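Local coordinates for surface-associated protein CshB (PDB 6YZG), which acts as a cell-wall-attached streptococcal surface adhesin that probably binds fibronectin, represented here by its non-repetitive domain 2, at the interface of chains A and B. Residues are numbered along the deposited sequence; one frame, centred on the assembly and turned at random. Chains: chain A/B, Surface-associated protein CshB.

Contact 1: the interface of chains A and B. Residues chain A 212-214, 219, 222, 224; chain B 285-289.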
loop_
_atom_site.group_PDB
_atom_site.type_symbol
_atom_site.label_atom_id
_atom_site.label_comp_id
_atom_site.label_asym_id
_atom_site.label_seq_id
_atom_site.Cartn_x
_atom_site.Cartn_y
_atom_site.Cartn_z
ATOM N N SER A 212 -5.910 0.355 -18.637
ATOM C CA SER A 212 -6.206 -0.754 -19.568
ATOM C C SER A 212 -7.601 -0.614 -20.144
ATOM O O SER A 212 -8.573 -0.380 -19.421
ATOM C CB SER A 212 -6.075 -2.080 -18.881
ATOM O OG SER A 212 -6.243 -3.114 -19.853
ATOM N N PRO A 213 -7.772 -0.853 -21.429
ATOM C CA PRO A 213 -9.119 -1.009 -22.014
ATOM C C PRO A 213 -9.849 -2.221 -21.455
ATOM O O PRO A 213 -11.060 -2.269 -21.448
ATOM C CB PRO A 213 -8.790 -1.283 -23.497
ATOM C CG PRO A 213 -7.504 -0.658 -23.754
ATOM C CD PRO A 213 -6.734 -0.824 -22.463
ATOM N N ASP A 214 -9.103 -3.205 -20.951
ATOM C CA ASP A 214 -9.606 -4.501 -20.438
ATOM C C ASP A 214 -9.685 -4.392 -18.930
ATOM O O ASP A 214 -8.729 -4.678 -18.212
ATOM C CB ASP A 214 -8.699 -5.628 -20.921
ATOM C CG ASP A 214 -9.067 -6.958 -20.358
ATOM O OD1 ASP A 214 -10.091 -7.088 -19.627
ATOM O OD2 ASP A 214 -8.221 -7.857 -20.521
ATOM N N GLY A 219 -5.294 -6.972 -19.671
ATOM C CA GLY A 219 -4.542 -7.172 -20.891
ATOM C C GLY A 219 -3.991 -8.565 -21.100
ATOM O O GLY A 219 -3.209 -8.768 -22.047
ATOM N N SER A 222 -3.249 -10.098 -24.724
ATOM C CA SER A 222 -2.930 -8.978 -25.597
ATOM C C SER A 222 -1.462 -8.643 -25.412
ATOM O O SER A 222 -0.816 -9.230 -24.539
ATOM C CB SER A 222 -3.786 -7.740 -25.284
ATOM O OG SER A 222 -3.297 -7.024 -24.170
ATOM N N VAL A 224 -0.373 -5.665 -24.370
ATOM C CA VAL A 224 -0.256 -4.560 -23.400
ATOM C C VAL A 224 -0.838 -5.013 -22.081
ATOM O O VAL A 224 -2.036 -5.348 -22.042
ATOM C CB VAL A 224 -0.990 -3.318 -23.927
ATOM C CG1 VAL A 224 -0.767 -2.156 -22.954
ATOM C CG2 VAL A 224 -0.522 -2.978 -25.327
ATOM N N ASP B 285 -3.250 -3.893 -28.850
ATOM C CA ASP B 285 -3.809 -3.420 -27.600
ATOM C C ASP B 285 -4.843 -4.380 -27.057
ATOM O O ASP B 285 -5.426 -5.178 -27.820
ATOM C CB ASP B 285 -4.410 -2.025 -27.777
ATOM C CG ASP B 285 -4.420 -1.170 -26.532
ATOM O OD1 ASP B 285 -4.023 -1.668 -25.453
ATOM O OD2 ASP B 285 -4.906 0.014 -26.682
ATOM N N SER B 286 -5.078 -4.246 -25.769
ATOM C CA SER B 286 -6.090 -5.045 -25.092
ATOM C C SER B 286 -7.492 -4.717 -25.616
ATOM O O SER B 286 -7.787 -3.554 -25.953
ATOM C CB SER B 286 -6.025 -4.765 -23.606
ATOM O OG SER B 286 -4.674 -4.677 -23.114
ATOM N N VAL B 287 -8.370 -5.713 -25.664
ATOM C CA VAL B 287 -9.787 -5.448 -26.015
ATOM C C VAL B 287 -10.430 -4.517 -24.990
ATOM O O VAL B 287 -10.092 -4.535 -23.817
ATOM C CB VAL B 287 -10.555 -6.781 -26.111
ATOM C CG1 VAL B 287 -10.561 -7.441 -24.781
ATOM C CG2 VAL B 287 -11.958 -6.581 -26.629
ATOM N N THR B 288 -11.376 -3.694 -25.453
ATOM C CA THR B 288 -12.250 -2.933 -24.560
ATOM C C THR B 288 -13.255 -3.863 -23.878
ATOM O O THR B 288 -14.040 -4.510 -24.609
ATOM C CB THR B 288 -12.868 -1.785 -25.361
ATOM O OG1 THR B 288 -11.810 -0.937 -25.836
ATOM C CG2 THR B 288 -13.846 -1.044 -24.483
ATOM N N ASN B 289 -13.160 -4.028 -22.574
ATOM C CA ASN B 289 -14.037 -4.955 -21.811
ATOM C C ASN B 289 -14.355 -4.242 -20.500
ATOM O O ASN B 289 -13.515 -4.169 -19.657
ATOM C CB ASN B 289 -13.414 -6.353 -21.642
ATOM C CG ASN B 289 -14.331 -7.403 -21.030
ATOM O OD1 ASN B 289 -15.441 -7.100 -20.695
ATOM N ND2 ASN B 289 -13.843 -8.622 -20.852
HETATM O O HOH W 1 -3.729 -3.045 -20.893
#
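The pyrrolidine ring of A:Pro213 rests on the chain B backbone from B:Ser286 to B:Thr288, its CB 4.0 Å from B:Thr288 CA. B:Asp285 crosses that ring at about a right angle; its OD2 lies near A:Pro213 CG, while OD1 turns toward A:Val224, whose CG2 is the methyl nearest to it. On the far side of B:Ser286 the methylene of A:Ser222 packs down, CB to B:Ser286 CA at 3.6 Å. This patch joins mostly loop segments of two copies of the NR2 domain, bordered by a short parallel bridge of A:Asp214 with B:Asn289; the side chains of that pair run alongside each other in the same direction, carboxylate and amide planes 11° apart. The backbone N of B:Asn289 donates to the backbone O of A:Pro213 over 3.0 Å, arriving from above the carbonyl plane. At the polar end, the B:Ser286 hydroxyl is anti to its own carbonyl carbon (chi1 -42°), which carries it into a cluster of chain A oxygens. Its OG lies 2.9 Å from both A:Ser222 OG and the carbonyl O of A:Val224. A:Ser222 OG donates to A:Gly219 O (2.7 Å) and accepts from A:Val224 N, so the lone B:Ser286 proton can go to A:Ser222 OG or A:Val224 O, as alternatives. Water 1 links the B:Ser286 hydroxyl to A:Val224 O and to A:Ser212 OG, which lies 2.7 Å from the water.

Contact 2: the interface of chains A and B. Residues chain A 125, 127, 140, 142, 157-158; chain B 243-246, 260.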
loop_
_atom_site.group_PDB
_atom_site.type_symbol
_atom_site.label_atom_id
_atom_site.label_comp_id
_atom_site.label_asym_id
_atom_site.label_seq_id
_atom_site.Cartn_x
_atom_site.Cartn_y
_atom_site.Cartn_z
ATOM N N PHE A 125 13.310 -2.240 -25.032
ATOM C CA PHE A 125 14.504 -3.061 -25.293
ATOM C C PHE A 125 14.290 -3.996 -26.481
ATOM O O PHE A 125 13.277 -4.591 -26.611
ATOM C CB PHE A 125 14.751 -3.996 -24.103
ATOM C CG PHE A 125 15.156 -3.325 -22.814
ATOM C CD1 PHE A 125 16.436 -2.842 -22.627
ATOM C CD2 PHE A 125 14.261 -3.170 -21.787
ATOM C CE1 PHE A 125 16.818 -2.233 -21.443
ATOM C CE2 PHE A 125 14.639 -2.554 -20.612
ATOM C CZ PHE A 125 15.913 -2.104 -20.431
ATOM N N ILE A 127 15.505 -7.511 -27.655
ATOM C CA ILE A 127 15.952 -8.701 -26.889
ATOM C C ILE A 127 16.474 -9.745 -27.859
ATOM O O ILE A 127 15.823 -9.980 -28.837
ATOM C CB ILE A 127 14.774 -9.320 -26.121
ATOM C CG1 ILE A 127 14.203 -8.372 -25.077
ATOM C CG2 ILE A 127 15.164 -10.658 -25.514
ATOM C CD1 ILE A 127 12.855 -8.883 -24.665
ATOM N N VAL A 140 10.085 -14.702 -21.618
ATOM C CA VAL A 140 10.396 -13.503 -20.820
ATOM C C VAL A 140 9.308 -13.309 -19.795
ATOM O O VAL A 140 8.123 -13.409 -20.126
ATOM C CB VAL A 140 10.476 -12.261 -21.678
ATOM C CG1 VAL A 140 10.717 -11.054 -20.842
ATOM C CG2 VAL A 140 11.561 -12.401 -22.727
ATOM N N MET A 142 7.958 -10.614 -16.644
ATOM C CA MET A 142 8.091 -9.203 -16.222
ATOM C C MET A 142 7.128 -8.920 -15.054
ATOM O O MET A 142 6.132 -9.572 -14.918
ATOM C CB MET A 142 7.874 -8.243 -17.417
ATOM C CG MET A 142 9.131 -8.098 -18.408
ATOM S SD MET A 142 8.739 -6.897 -19.693
ATOM C CE MET A 142 9.291 -5.499 -18.717
ATOM N N THR A 157 4.732 -3.855 -22.489
ATOM C CA THR A 157 4.417 -4.170 -23.897
ATOM C C THR A 157 5.364 -5.241 -24.403
ATOM O O THR A 157 6.484 -5.418 -23.952
ATOM C CB THR A 157 4.410 -2.944 -24.799
ATOM O OG1 THR A 157 5.757 -2.509 -24.966
ATOM C CG2 THR A 157 3.550 -1.826 -24.242
ATOM N N THR A 158 4.868 -5.959 -25.425
ATOM C CA THR A 158 5.648 -7.022 -26.056
ATOM C C THR A 158 5.308 -7.087 -27.556
ATOM O O THR A 158 4.180 -6.759 -27.948
ATOM C CB THR A 158 5.344 -8.384 -25.413
ATOM O OG1 THR A 158 6.159 -9.376 -26.038
ATOM C CG2 THR A 158 3.869 -8.779 -25.468
ATOM N N ALA B 243 9.356 -12.849 -28.014
ATOM C CA ALA B 243 9.526 -11.398 -28.148
ATOM C C ALA B 243 10.933 -11.078 -28.645
ATOM O O ALA B 243 11.894 -11.640 -28.092
ATOM C CB ALA B 243 9.290 -10.749 -26.822
ATOM N N SER B 244 11.031 -10.131 -29.524
ATOM C CA SER B 244 12.296 -9.426 -29.809
ATOM C C SER B 244 12.273 -8.003 -29.281
ATOM O O SER B 244 13.321 -7.346 -29.362
ATOM C CB SER B 244 12.585 -9.452 -31.286
ATOM O OG SER B 244 11.642 -8.717 -32.026
ATOM N N GLU B 245 11.127 -7.522 -28.789
ATOM C CA GLU B 245 11.022 -6.149 -28.209
ATOM C C GLU B 245 10.077 -6.219 -27.013
ATOM O O GLU B 245 9.002 -6.838 -27.125
ATOM C CB GLU B 245 10.455 -5.144 -29.223
ATOM C CG GLU B 245 11.266 -5.074 -30.525
ATOM C CD GLU B 245 11.185 -3.927 -31.540
ATOM O OE1 GLU B 245 11.739 -2.839 -31.249
ATOM O OE2 GLU B 245 10.758 -4.173 -32.698
ATOM N N VAL B 246 10.506 -5.672 -25.884
ATOM C CA VAL B 246 9.605 -5.493 -24.740
ATOM C C VAL B 246 9.748 -4.088 -24.245
ATOM O O VAL B 246 10.842 -3.497 -24.326
ATOM C CB VAL B 246 9.891 -6.466 -23.606
ATOM C CG1 VAL B 246 9.589 -7.879 -24.010
ATOM C CG2 VAL B 246 11.254 -6.334 -23.068
ATOM N N MET B 260 12.682 -8.020 -14.804
ATOM C CA MET B 260 12.626 -8.789 -16.070
ATOM C C MET B 260 13.412 -10.072 -15.834
ATOM O O MET B 260 14.539 -10.003 -15.297
ATOM C CB MET B 260 13.208 -8.057 -17.265
ATOM C CG MET B 260 13.063 -8.872 -18.569
ATOM S SD MET B 260 13.964 -8.074 -19.965
ATOM C CE MET B 260 13.055 -6.579 -20.199
#
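In the beta framework of the CshA-type NR2 ligand-binding domain, here built from both chains, B strand 245-252 lies between two strands of chain A, with B:Val246 bridged antiparallel to A:Phe125 (A:Phe125 N to B:Val246 O 2.9 Å, B:Val246 N to A:Phe125 O 3.1 Å) and to A:Thr158, while one step along A:Ile127 N donates to B:Ser244 O (2.8 Å) from above the carbonyl plane. Among the side chains, A:Ile127 meets B:Val246 at about a right angle. With CG1 anti to the carbonyl carbon (chi1 -63°) and the chain then running extended (chi2 164°), A:Ile127 CD1 ends against both methyls of B:Val246, tightly packed at 3.4 Å from CG2. B:Met260 lies alongside A:Met142, pointing the same way, with the two CG atoms 4.0 Å apart; the backbones of these two residues form an antiparallel bridge. The B:Met260 chain bends at its last torsion, and its methyl CE comes to A:Phe125 CD2 at 3.9 Å as the two side chains slide past each other in opposite directions. A:Val140 CG1 touches B:Met260 CG, while A:Thr158 OG1 sits 3.5 Å from B:Ala243 CB.

Contact 3: the interface of chains A and B. Residues chain A 1, 140-143, 166; chain B 237-239, 263.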
loop_
_atom_site.group_PDB
_atom_site.type_symbol
_atom_site.label_atom_id
_atom_site.label_comp_id
_atom_site.label_asym_id
_atom_site.label_seq_id
_atom_site.Cartn_x
_atom_site.Cartn_y
_atom_site.Cartn_z
ATOM N N TRP A 1 15.362 -14.056 -12.580
ATOM C CA TRP A 1 15.275 -12.551 -12.616
ATOM C C TRP A 1 16.654 -11.964 -12.902
ATOM O O TRP A 1 17.667 -12.335 -12.220
ATOM C CB TRP A 1 14.748 -11.884 -11.336
ATOM C CG TRP A 1 13.322 -12.170 -11.015
ATOM C CD1 TRP A 1 12.900 -12.966 -9.982
ATOM C CD2 TRP A 1 12.153 -11.786 -11.755
ATOM N NE1 TRP A 1 11.544 -13.048 -10.014
ATOM C CE2 TRP A 1 11.046 -12.371 -11.104
ATOM C CE3 TRP A 1 11.914 -11.025 -12.905
ATOM C CZ2 TRP A 1 9.723 -12.123 -11.512
ATOM C CZ3 TRP A 1 10.618 -10.823 -13.337
ATOM C CH2 TRP A 1 9.532 -11.402 -12.676
ATOM N N VAL A 140 10.085 -14.702 -21.618
ATOM C CA VAL A 140 10.396 -13.503 -20.820
ATOM C C VAL A 140 9.308 -13.309 -19.795
ATOM O O VAL A 140 8.123 -13.409 -20.126
ATOM C CB VAL A 140 10.476 -12.261 -21.678
ATOM C CG1 VAL A 140 10.717 -11.054 -20.842
ATOM C CG2 VAL A 140 11.561 -12.401 -22.727
ATOM N N VAL A 141 9.714 -13.090 -18.552
ATOM C CA VAL A 141 8.750 -12.744 -17.474
ATOM C C VAL A 141 9.020 -11.317 -17.004
ATOM O O VAL A 141 10.177 -10.866 -17.039
ATOM C CB VAL A 141 8.776 -13.701 -16.273
ATOM C CG1 VAL A 141 8.198 -15.043 -16.716
ATOM C CG2 VAL A 141 10.161 -13.841 -15.671
ATOM N N MET A 142 7.958 -10.614 -16.644
ATOM C CA MET A 142 8.091 -9.203 -16.222
ATOM C C MET A 142 7.128 -8.920 -15.054
ATOM O O MET A 142 6.132 -9.572 -14.918
ATOM C CB MET A 142 7.874 -8.243 -17.417
ATOM C CG MET A 142 9.131 -8.098 -18.408
ATOM S SD MET A 142 8.739 -6.897 -19.693
ATOM C CE MET A 142 9.291 -5.499 -18.717
ATOM N N ALA A 143 7.533 -7.979 -14.202
ATOM C CA ALA A 143 6.723 -7.519 -13.071
ATOM C C ALA A 143 7.175 -6.123 -12.708
ATOM O O ALA A 143 8.265 -5.679 -13.068
ATOM C CB ALA A 143 6.887 -8.449 -11.859
ATOM N N MET A 166 1.423 -15.752 -14.754
ATOM C CA MET A 166 2.263 -16.839 -14.210
ATOM C C MET A 166 2.009 -17.102 -12.741
ATOM O O MET A 166 2.331 -18.207 -12.298
ATOM C CB MET A 166 3.714 -16.432 -14.400
ATOM C CG MET A 166 4.104 -16.296 -15.804
ATOM S SD MET A 166 4.033 -17.819 -16.747
ATOM C CE MET A 166 2.500 -17.575 -17.603
ATOM N N VAL B 237 3.084 -11.535 -11.943
ATOM C CA VAL B 237 4.119 -11.844 -12.969
ATOM C C VAL B 237 3.403 -12.272 -14.236
ATOM O O VAL B 237 2.523 -13.138 -14.203
ATOM C CB VAL B 237 5.086 -12.912 -12.498
ATOM C CG1 VAL B 237 6.121 -13.252 -13.558
ATOM C CG2 VAL B 237 5.777 -12.508 -11.213
ATOM N N VAL B 238 3.802 -11.702 -15.344
ATOM C CA VAL B 238 3.309 -12.092 -16.683
ATOM C C VAL B 238 4.451 -12.537 -17.541
ATOM O O VAL B 238 5.613 -12.135 -17.386
ATOM C CB VAL B 238 2.459 -10.987 -17.348
ATOM C CG1 VAL B 238 1.105 -10.880 -16.649
ATOM C CG2 VAL B 238 3.164 -9.633 -17.374
ATOM N N MET B 239 4.098 -13.320 -18.565
ATOM C CA MET B 239 5.063 -13.953 -19.477
ATOM C C MET B 239 4.709 -13.699 -20.937
ATOM O O MET B 239 3.516 -13.721 -21.317
ATOM C CB MET B 239 5.072 -15.456 -19.206
ATOM C CG MET B 239 6.092 -16.245 -19.940
ATOM S SD MET B 239 5.660 -18.059 -19.875
ATOM C CE MET B 239 4.448 -18.338 -21.184
ATOM N N LEU B 263 13.038 -17.557 -18.623
ATOM C CA LEU B 263 12.887 -18.980 -18.256
ATOM C C LEU B 263 13.635 -19.779 -19.335
ATOM O O LEU B 263 13.476 -19.479 -20.497
ATOM C CB LEU B 263 11.407 -19.344 -18.175
ATOM C CG LEU B 263 10.563 -18.472 -17.240
ATOM C CD1 LEU B 263 9.133 -18.964 -17.192
ATOM C CD2 LEU B 263 11.171 -18.401 -15.870
#
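A:Met166 and B:Met239 meet sulfur to sulfur, the two SD atoms 3.5 Å apart and the side chains crossing obliquely. A:Met166 is folded at chi2 and chi3 (-64° and 101°), a twice-bent chain that lays CG, SD and CE around B:Met239 CB. Here B strand 234-241 joins the beta framework of the CshA-type NR2 domain, running antiparallel to A strand 139-144. A:Val141 packs beside the methionines: its CB faces B:Val237 CG1 at 3.8 Å, and its CG1 reaches toward B:Met239 CB and, at 4.1 Å, B:Leu263 CD1. Farther out, B:Val237 and A:Trp1 approach tip to tip. The methyl B:Val237 CG2 comes at the indole edge, in the ring plane, 4.0 Å from A:Trp1 CZ2, so the contact is made with the rim of the six-membered ring. Backbone bonds close the polar border. A:Met142 N donates to B:Val238 O at 2.9 Å, and B:Val238 N returns a bond to A:Met142 O at 3.2 Å. A second chain A strand, 164-170, joins in through A:Met166 N, which donates to B:Val237 O over 2.9 Å with the N-H almost straight (172° at H).

Contact 2 and contact 3 are neighbours, their C-alpha centres about 10 Å apart, and share A:Val140 and A:Met142. A strand 139-144 therefore lies between two chain B strands, bridged to 258-263 in contact 2 and to 234-241 in contact 3. Contact 1 is more remote, its C-alpha centre about 18 Å from that of contact 2 and 19 Å from that of contact 3, and is made mostly of loop segments. With strands of both chains interleaved and a two-fold twin of every contact, the arrangement looks like an exchange of segments between two NR2 domains; the structure alone does not show whether this dimer forms on the cell surface.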